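Long-range contacts in putative NADPH-dependent oxidoreductase (Desulfitobacterium hafniense DCB-2, PDB 3DB2), which probably catalyses NADPH-dependent oxidation or reduction of a substrate not yet identified, as a two-domain dehydrogenase with a Rossmann fold: residues 151-156 with 240-245; 198-203 with 335-340; 214-219 with 234-239. All coordinates share one frame; numbering follows the deposited sequence. Where two conformers were deposited one is given.

Contact 1: residues 151-156 with 240-245; sequences EAVFSN and VFSINV
E151 pairs with N244 through both backbone groups: its N donates to N244 O and its O accepts from N244 N, each bond 2.8 Å long. On the face shared with V153 and S242, the carboxylate and the amide of N244 meet with their planes 74° apart. The distance from N244 ND2 to E151 OE1 is 3.2 Å, and the donor arrives nearly along the C-O axis. Y246 OH holds the same OE1, and Y230 OH of the second subunit holds OE2, so this largely buried carboxylate is gripped from several directions. A water donates to E151 O and also bonds S242 OG, linking the carbonyl to the hydroxyl across the two strands. A152 faces I243 in a non-hydrogen-bonded pair, both turned to the face covered by helix 183-194. At V153 the hydrogen-bonded pattern returns, with S242 as partner, and S242 OG comes within 3.4 Å of V153 CB. These are antiparallel neighbours, strands 147-155 and 240-247, in the large mixed sheet of the GFO/IDH/MocA C-terminal domain; the face carrying E151 and V153 packs against the second subunit. V153 CG1, anti to its backbone N, reaches V240 CG1 at 4.1 Å. F154 turns back to the helix-covered face and forms a T-shaped stack with F241: the F241 edge points at the F154 ring, CD2 lying 3.5 Å above its centre, with planes at 65°. S155 pairs with V240. S155 N meets V240 O nearly along the C=O axis at 2.8 Å, whereas V240 N reaches S155 O from above the carbonyl plane, at 3.0 Å.

Contact 2: residues 198-203 with 335-340; sequences ARVFNF and LAAVKS
S340, V200 and A337 carry most of this contact between strand 197-205 and helix 324-343. S340 gives up the most surface. Its OG stands anti to the backbone N (chi1 170°), which swings the hydroxyl off the helix and onto the strand backbone, where it accepts from N202 N at 2.9 Å with a fairly straight N-H...O angle of 158°. R345 O, just beyond the helix, is a second hydrogen-bond partner of the same hydroxyl, so a buried polar atom is gripped from two directions. OG also lies 3.4 Å from F201 CA and as close to F201 CD1, although the F201 CB bond points away from the helix; that ring goes on to stack on F201 of the second subunit. Segment 335-340 crosses 198-203 at -52°, part of a helix laid over one face of the GFO/IDH/MocA C-terminal domain's sheet, at the end where the short strand 347-348 follows it. V200 fills the neighbouring position by straddling two alanines with its two methyls: CG2 meets A336 CB at 3.8 Å, while CG1, anti to the backbone N, sits 3.7 Å from A337 CA. A337 CB in turn lies between V200 CG1 and N202 CB, where the axes of the two short segments approach to 6.7 Å. N202 sets its CB 3.6 Å from A337 O. Its amide is committed elsewhere, OD1 to T219 OG1 and ND2 to N217 OD1 on the adjoining strand 216-223. One water donates both to N202 O and to S340 O, bridging the two backbones.

Contact 3: residues 214-219 with 234-239; sequences ITVNQT and NWACPG
V216 lays its two methyls alongside the amide of N234, the two side chains pointing the same way from neighbouring strands. CG2, anti to the carbonyl carbon, comes to 3.8 Å from N234 OD1, and CG1 sits 3.9 Å from N234 ND2, so the valine spans the whole carboxamide. The same CG2 also meets A236 CB at 4.2 Å. N234 has CG anti to its backbone N (chi1 -168°), and from there OD1 reaches forward to accept from A236 N, 2.8 Å away and nearly along the C=O axis: an Asx turn that bends the chain out of the sheet. Its other amide atom, ND2, bonds to S148 OG of the second subunit, which together with the turn fixes which way the carboxamide faces. Here strands 216-223 and 228-234, antiparallel neighbours in the sheet of the GFO/IDH/MocA C-terminal domain, reach the far ends of their pairing from the turn that joins them. V216 and N234 form a non-hydrogen-bonded pair, and beyond it T215 O takes W235 N in a short bond of 2.6 Å, almost end-on to the carbonyl although the N-H...O angle is only 143°. T215 and V216 both face K205 across the other edge, a classic beta bulge. T215 OG1, in the crowded position between backbone N and carbonyl carbon, is used by M207 N. T215 CB packs on W235 CB at 3.9 Å, and the methyl CG2 comes to the edge of the indole, near its plane. P178 and Q181 of helix 178-181 also touch the W235 side chain.

All three contacts involve the large mixed sheet of the C-terminal domain, and all reach the second subunit. Contacts 1 and 3 are close, centres 11 Å apart: strand 228-234 lies between 147-155 and 216-223, and N156 N probably bonds N234 O. Segment 234-239 then leads straight into strand 240-247 of contact 1. Contact 2 lies 16 Å from contact 3 and 18 Å from contact 1, centre to centre; strands 197-205 and 216-223 are sheet neighbours, which joins contacts 2 and 3. Along the chain, 151-156 comes first and 335-340 last, with the segments of contacts 1 and 2 alternating, so helix 324-343, late in the chain, returns to the sheet that the earlier strands build.

Contact 1: residues 151-156 with 240-245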
# COMPACT_ATOMS: atom_id res chain seq x y z
N GLU C 151 -5.00 0.68 3.19
CA GLU C 151 -3.87 -0.15 2.79
C GLU C 151 -3.56 -1.13 3.92
O GLU C 151 -3.35 -0.65 5.02
CB GLU C 151 -2.61 0.67 2.51
CG GLU C 151 -2.87 1.75 1.47
CD GLU C 151 -1.91 2.92 1.63
OE1 GLU C 151 -1.22 3.04 2.67
OE2 GLU C 151 -1.91 3.75 0.69
N ALA C 152 -3.58 -2.41 3.63
CA ALA C 152 -3.39 -3.46 4.63
C ALA C 152 -2.18 -4.29 4.22
O ALA C 152 -1.99 -4.49 3.01
CB ALA C 152 -4.62 -4.34 4.74
N VAL C 153 -1.38 -4.73 5.18
CA VAL C 153 -0.21 -5.53 4.83
C VAL C 153 -0.10 -6.67 5.83
O VAL C 153 -0.31 -6.43 7.01
CB VAL C 153 1.09 -4.72 4.87
CG1 VAL C 153 2.33 -5.59 4.65
CG2 VAL C 153 1.04 -3.60 3.83
N PHE C 154 0.23 -7.86 5.35
CA PHE C 154 0.54 -8.95 6.29
C PHE C 154 1.69 -9.73 5.60
O PHE C 154 1.55 -10.28 4.53
CB PHE C 154 -0.64 -9.79 6.66
CG PHE C 154 -0.48 -10.69 7.89
CD1 PHE C 154 0.72 -10.85 8.53
CD2 PHE C 154 -1.60 -11.37 8.37
CE1 PHE C 154 0.89 -11.66 9.66
CE2 PHE C 154 -1.46 -12.18 9.49
CZ PHE C 154 -0.23 -12.33 10.10
N SER C 155 2.84 -9.69 6.25
CA SER C 155 4.04 -10.32 5.73
C SER C 155 4.88 -10.96 6.83
O SER C 155 4.84 -10.60 8.01
CB SER C 155 4.93 -9.33 4.99
OG SER C 155 5.57 -8.46 5.91
N ASN C 156 5.69 -11.91 6.40
CA ASN C 156 6.73 -12.54 7.23
C ASN C 156 7.69 -13.26 6.28
O ASN C 156 7.54 -13.26 5.06
CB ASN C 156 6.10 -13.41 8.29
CG ASN C 156 5.45 -14.67 7.77
OD1 ASN C 156 5.78 -15.25 6.75
ND2 ASN C 156 4.47 -15.07 8.57
N VAL C 240 5.47 -7.88 9.18
CA VAL C 240 4.74 -6.63 9.22
C VAL C 240 3.24 -7.00 9.22
O VAL C 240 2.88 -7.88 8.44
CB VAL C 240 4.93 -5.68 8.03
CG1 VAL C 240 4.05 -4.42 8.15
CG2 VAL C 240 6.38 -5.30 7.85
N PHE C 241 2.50 -6.32 10.08
CA PHE C 241 1.04 -6.36 10.08
C PHE C 241 0.60 -4.89 10.27
O PHE C 241 0.74 -4.38 11.38
CB PHE C 241 0.42 -7.23 11.15
CG PHE C 241 -1.08 -7.47 11.12
CD1 PHE C 241 -2.03 -6.48 11.35
CD2 PHE C 241 -1.57 -8.75 10.88
CE1 PHE C 241 -3.39 -6.69 11.33
CE2 PHE C 241 -2.93 -8.97 10.83
CZ PHE C 241 -3.84 -7.96 11.05
N SER C 242 0.04 -4.33 9.20
CA SER C 242 -0.37 -2.93 9.27
C SER C 242 -1.68 -2.68 8.53
O SER C 242 -2.06 -3.42 7.64
CB SER C 242 0.74 -2.05 8.71
OG SER C 242 1.07 -2.40 7.39
N ILE C 243 -2.38 -1.61 8.95
CA ILE C 243 -3.58 -1.12 8.31
C ILE C 243 -3.52 0.42 8.37
O ILE C 243 -3.33 0.99 9.45
CB ILE C 243 -4.86 -1.61 9.01
CG1 ILE C 243 -4.90 -3.13 9.23
CG2 ILE C 243 -6.13 -1.17 8.28
CD1 ILE C 243 -6.19 -3.67 9.78
N ASN C 244 -3.66 1.03 7.21
CA ASN C 244 -3.68 2.49 7.10
C ASN C 244 -5.07 2.79 6.50
O ASN C 244 -5.46 2.24 5.48
CB ASN C 244 -2.62 3.07 6.18
CG ASN C 244 -1.21 2.69 6.60
OD1 ASN C 244 -0.92 2.67 7.78
ND2 ASN C 244 -0.35 2.40 5.65
N VAL C 245 -5.78 3.67 7.15
CA VAL C 245 -7.09 4.13 6.74
C VAL C 245 -7.01 5.65 6.47
O VAL C 245 -6.56 6.38 7.36
CB VAL C 245 -8.13 3.88 7.83
CG1 VAL C 245 -9.52 4.25 7.36
CG2 VAL C 245 -8.08 2.41 8.26
O HOH W 1 -0.56 -0.97 5.63

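Contact 2: residues 198-203 with 335-340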
# COMPACT_ATOMS: atom_id res chain seq x y z
N ALA C 198 -16.34 -5.85 -4.22
CA ALA C 198 -16.98 -6.10 -5.51
C ALA C 198 -16.07 -6.77 -6.52
O ALA C 198 -16.46 -7.62 -7.32
CB ALA C 198 -17.51 -4.79 -6.09
N ARG C 199 -14.82 -6.35 -6.60
CA ARG C 199 -13.87 -6.84 -7.58
C ARG C 199 -12.43 -6.73 -7.06
O ARG C 199 -12.10 -5.96 -6.13
CB ARG C 199 -13.94 -6.10 -8.92
CG ARG C 199 -13.61 -4.61 -8.85
CD ARG C 199 -13.97 -3.95 -10.20
NE ARG C 199 -15.42 -4.18 -10.38
CZ ARG C 199 -16.35 -3.47 -9.77
NH1 ARG C 199 -16.04 -2.43 -8.98
NH2 ARG C 199 -17.60 -3.85 -10.03
N VAL C 200 -11.55 -7.53 -7.66
CA VAL C 200 -10.19 -7.77 -7.29
C VAL C 200 -9.23 -7.68 -8.48
O VAL C 200 -9.62 -8.19 -9.53
CB VAL C 200 -10.05 -9.20 -6.70
CG1 VAL C 200 -8.64 -9.47 -6.19
CG2 VAL C 200 -11.06 -9.43 -5.58
N PHE C 201 -8.04 -7.13 -8.28
CA PHE C 201 -6.95 -7.28 -9.25
C PHE C 201 -5.70 -7.68 -8.43
O PHE C 201 -5.41 -7.12 -7.38
CB PHE C 201 -6.71 -6.07 -10.14
CG PHE C 201 -5.59 -6.35 -11.14
CD1 PHE C 201 -5.92 -6.92 -12.36
CD2 PHE C 201 -4.25 -6.09 -10.90
CE1 PHE C 201 -4.94 -7.24 -13.29
CE2 PHE C 201 -3.27 -6.39 -11.82
CZ PHE C 201 -3.62 -6.96 -13.02
N ASN C 202 -4.93 -8.63 -8.96
CA ASN C 202 -3.69 -8.98 -8.25
C ASN C 202 -2.51 -9.14 -9.20
O ASN C 202 -2.66 -9.72 -10.28
CB ASN C 202 -3.87 -10.28 -7.47
CG ASN C 202 -2.74 -10.66 -6.56
OD1 ASN C 202 -2.42 -10.00 -5.57
ND2 ASN C 202 -2.08 -11.77 -6.79
N PHE C 203 -1.34 -8.67 -8.79
CA PHE C 203 -0.05 -9.07 -9.35
C PHE C 203 0.64 -9.95 -8.30
O PHE C 203 0.72 -9.58 -7.12
CB PHE C 203 0.83 -7.92 -9.71
CG PHE C 203 0.51 -7.11 -10.97
CD1 PHE C 203 0.19 -7.72 -12.15
CD2 PHE C 203 0.57 -5.71 -10.91
CE1 PHE C 203 -0.06 -7.03 -13.32
CE2 PHE C 203 0.30 -5.00 -12.07
CZ PHE C 203 -0.03 -5.63 -13.25
N LEU C 335 -9.80 -16.37 -4.07
CA LEU C 335 -9.90 -17.11 -5.33
C LEU C 335 -9.93 -16.12 -6.51
O LEU C 335 -9.38 -16.40 -7.58
CB LEU C 335 -11.11 -18.03 -5.32
CG LEU C 335 -11.16 -19.09 -4.22
CD1 LEU C 335 -12.50 -19.81 -4.21
CD2 LEU C 335 -10.02 -20.10 -4.36
N ALA C 336 -10.56 -14.98 -6.29
CA ALA C 336 -10.64 -13.99 -7.39
C ALA C 336 -9.26 -13.45 -7.70
O ALA C 336 -8.94 -13.20 -8.88
CB ALA C 336 -11.62 -12.90 -6.98
N ALA C 337 -8.46 -13.26 -6.64
CA ALA C 337 -7.09 -12.78 -6.79
C ALA C 337 -6.20 -13.77 -7.52
O ALA C 337 -5.41 -13.40 -8.38
CB ALA C 337 -6.49 -12.45 -5.43
N VAL C 338 -6.32 -15.06 -7.21
CA VAL C 338 -5.59 -16.07 -8.02
C VAL C 338 -6.06 -16.11 -9.46
O VAL C 338 -5.25 -16.21 -10.40
CB VAL C 338 -5.71 -17.43 -7.31
CG1 VAL C 338 -5.04 -18.54 -8.10
CG2 VAL C 338 -5.08 -17.31 -5.92
N LYS C 339 -7.37 -16.00 -9.67
CA LYS C 339 -7.96 -16.00 -11.00
C LYS C 339 -7.41 -14.78 -11.76
O LYS C 339 -7.14 -14.90 -12.96
CB LYS C 339 -9.47 -15.91 -11.01
CG LYS C 339 -10.06 -16.13 -12.40
CD LYS C 339 -11.57 -16.15 -12.43
CE LYS C 339 -12.18 -17.44 -11.92
NZ LYS C 339 -11.78 -18.64 -12.71
N SER C 340 -7.25 -13.69 -11.00
CA SER C 340 -6.81 -12.42 -11.62
C SER C 340 -5.39 -12.57 -12.16
O SER C 340 -5.01 -12.02 -13.20
CB SER C 340 -6.92 -11.26 -10.62
OG SER C 340 -6.30 -10.07 -11.07
O HOH W 2 -2.58 -10.21 -13.03

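Contact 3: residues 214-219 with 234-239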
# COMPACT_ATOMS: atom_id res chain seq x y z
N ILE C 214 3.24 -18.88 -5.40
CA ILE C 214 3.37 -17.42 -5.20
C ILE C 214 3.88 -17.15 -3.81
O ILE C 214 3.42 -17.84 -2.86
CB ILE C 214 1.98 -16.77 -5.46
CG1 ILE C 214 1.64 -16.74 -6.95
CG2 ILE C 214 1.90 -15.41 -4.79
CD1 ILE C 214 0.20 -16.44 -7.31
N THR C 215 4.80 -16.23 -3.59
CA THR C 215 5.15 -15.80 -2.25
C THR C 215 5.01 -14.29 -1.99
O THR C 215 5.25 -13.89 -0.85
CB THR C 215 6.59 -16.18 -1.86
OG1 THR C 215 7.60 -15.66 -2.70
CG2 THR C 215 6.75 -17.70 -1.99
N VAL C 216 4.65 -13.56 -3.04
CA VAL C 216 4.52 -12.10 -2.98
C VAL C 216 3.33 -11.67 -3.83
O VAL C 216 3.28 -12.02 -5.01
CB VAL C 216 5.79 -11.38 -3.47
CG1 VAL C 216 5.58 -9.86 -3.53
CG2 VAL C 216 7.01 -11.69 -2.62
N ASN C 217 2.36 -11.00 -3.24
CA ASN C 217 1.20 -10.49 -3.89
C ASN C 217 1.03 -8.98 -3.53
O ASN C 217 1.36 -8.59 -2.43
CB ASN C 217 -0.13 -11.12 -3.53
CG ASN C 217 -0.19 -12.62 -3.78
OD1 ASN C 217 -0.41 -13.05 -4.90
ND2 ASN C 217 -0.01 -13.32 -2.66
N GLN C 218 0.51 -8.26 -4.50
CA GLN C 218 -0.09 -6.94 -4.26
C GLN C 218 -1.47 -7.00 -4.91
O GLN C 218 -1.59 -7.24 -6.10
CB GLN C 218 0.78 -5.84 -4.80
CG GLN C 218 2.02 -5.67 -3.93
CD GLN C 218 2.87 -4.47 -4.28
OE1 GLN C 218 3.16 -4.27 -5.47
NE2 GLN C 218 3.29 -3.66 -3.32
N THR C 219 -2.50 -6.73 -4.11
CA THR C 219 -3.87 -6.91 -4.54
C THR C 219 -4.63 -5.59 -4.38
O THR C 219 -4.49 -5.02 -3.28
CB THR C 219 -4.59 -7.98 -3.69
OG1 THR C 219 -3.77 -9.15 -3.70
CG2 THR C 219 -5.94 -8.29 -4.30
N ASN C 234 3.24 -11.02 1.70
CA ASN C 234 4.62 -11.21 1.29
C ASN C 234 5.25 -12.25 2.20
O ASN C 234 5.07 -12.12 3.41
CB ASN C 234 5.24 -9.81 1.38
CG ASN C 234 6.60 -9.73 0.73
OD1 ASN C 234 7.36 -10.67 0.98
ND2 ASN C 234 6.87 -8.67 -0.04
N TRP C 235 5.93 -13.23 1.62
CA TRP C 235 6.56 -14.30 2.42
C TRP C 235 8.07 -14.19 2.35
O TRP C 235 8.78 -15.15 2.60
CB TRP C 235 6.07 -15.68 1.98
CG TRP C 235 5.02 -16.31 2.85
CD1 TRP C 235 4.60 -15.93 4.10
CD2 TRP C 235 4.23 -17.47 2.53
NE1 TRP C 235 3.63 -16.75 4.56
CE2 TRP C 235 3.37 -17.72 3.62
CE3 TRP C 235 4.14 -18.35 1.45
CZ2 TRP C 235 2.45 -18.77 3.68
CZ3 TRP C 235 3.22 -19.39 1.51
CH2 TRP C 235 2.38 -19.61 2.61
N ALA C 236 8.56 -13.01 1.97
CA ALA C 236 9.96 -12.78 1.64
C ALA C 236 10.59 -11.63 2.39
O ALA C 236 11.57 -11.07 1.88
CB ALA C 236 10.02 -12.53 0.12
N CYS C 237 10.03 -11.28 3.56
CA CYS C 237 10.58 -10.19 4.35
C CYS C 237 10.24 -10.27 5.83
O CYS C 237 9.38 -11.00 6.28
CB CYS C 237 10.10 -8.84 3.76
SG CYS C 237 8.28 -8.68 3.84
N PRO C 238 10.93 -9.51 6.67
CA PRO C 238 10.56 -9.49 8.09
C PRO C 238 9.09 -9.13 8.33
O PRO C 238 8.47 -8.44 7.51
CB PRO C 238 11.46 -8.42 8.67
CG PRO C 238 12.68 -8.49 7.80
CD PRO C 238 12.12 -8.67 6.40
N GLY C 239 8.56 -9.62 9.45
CA GLY C 239 7.14 -9.53 9.75
C GLY C 239 6.60 -8.11 9.85
O GLY C 239 7.17 -7.23 10.50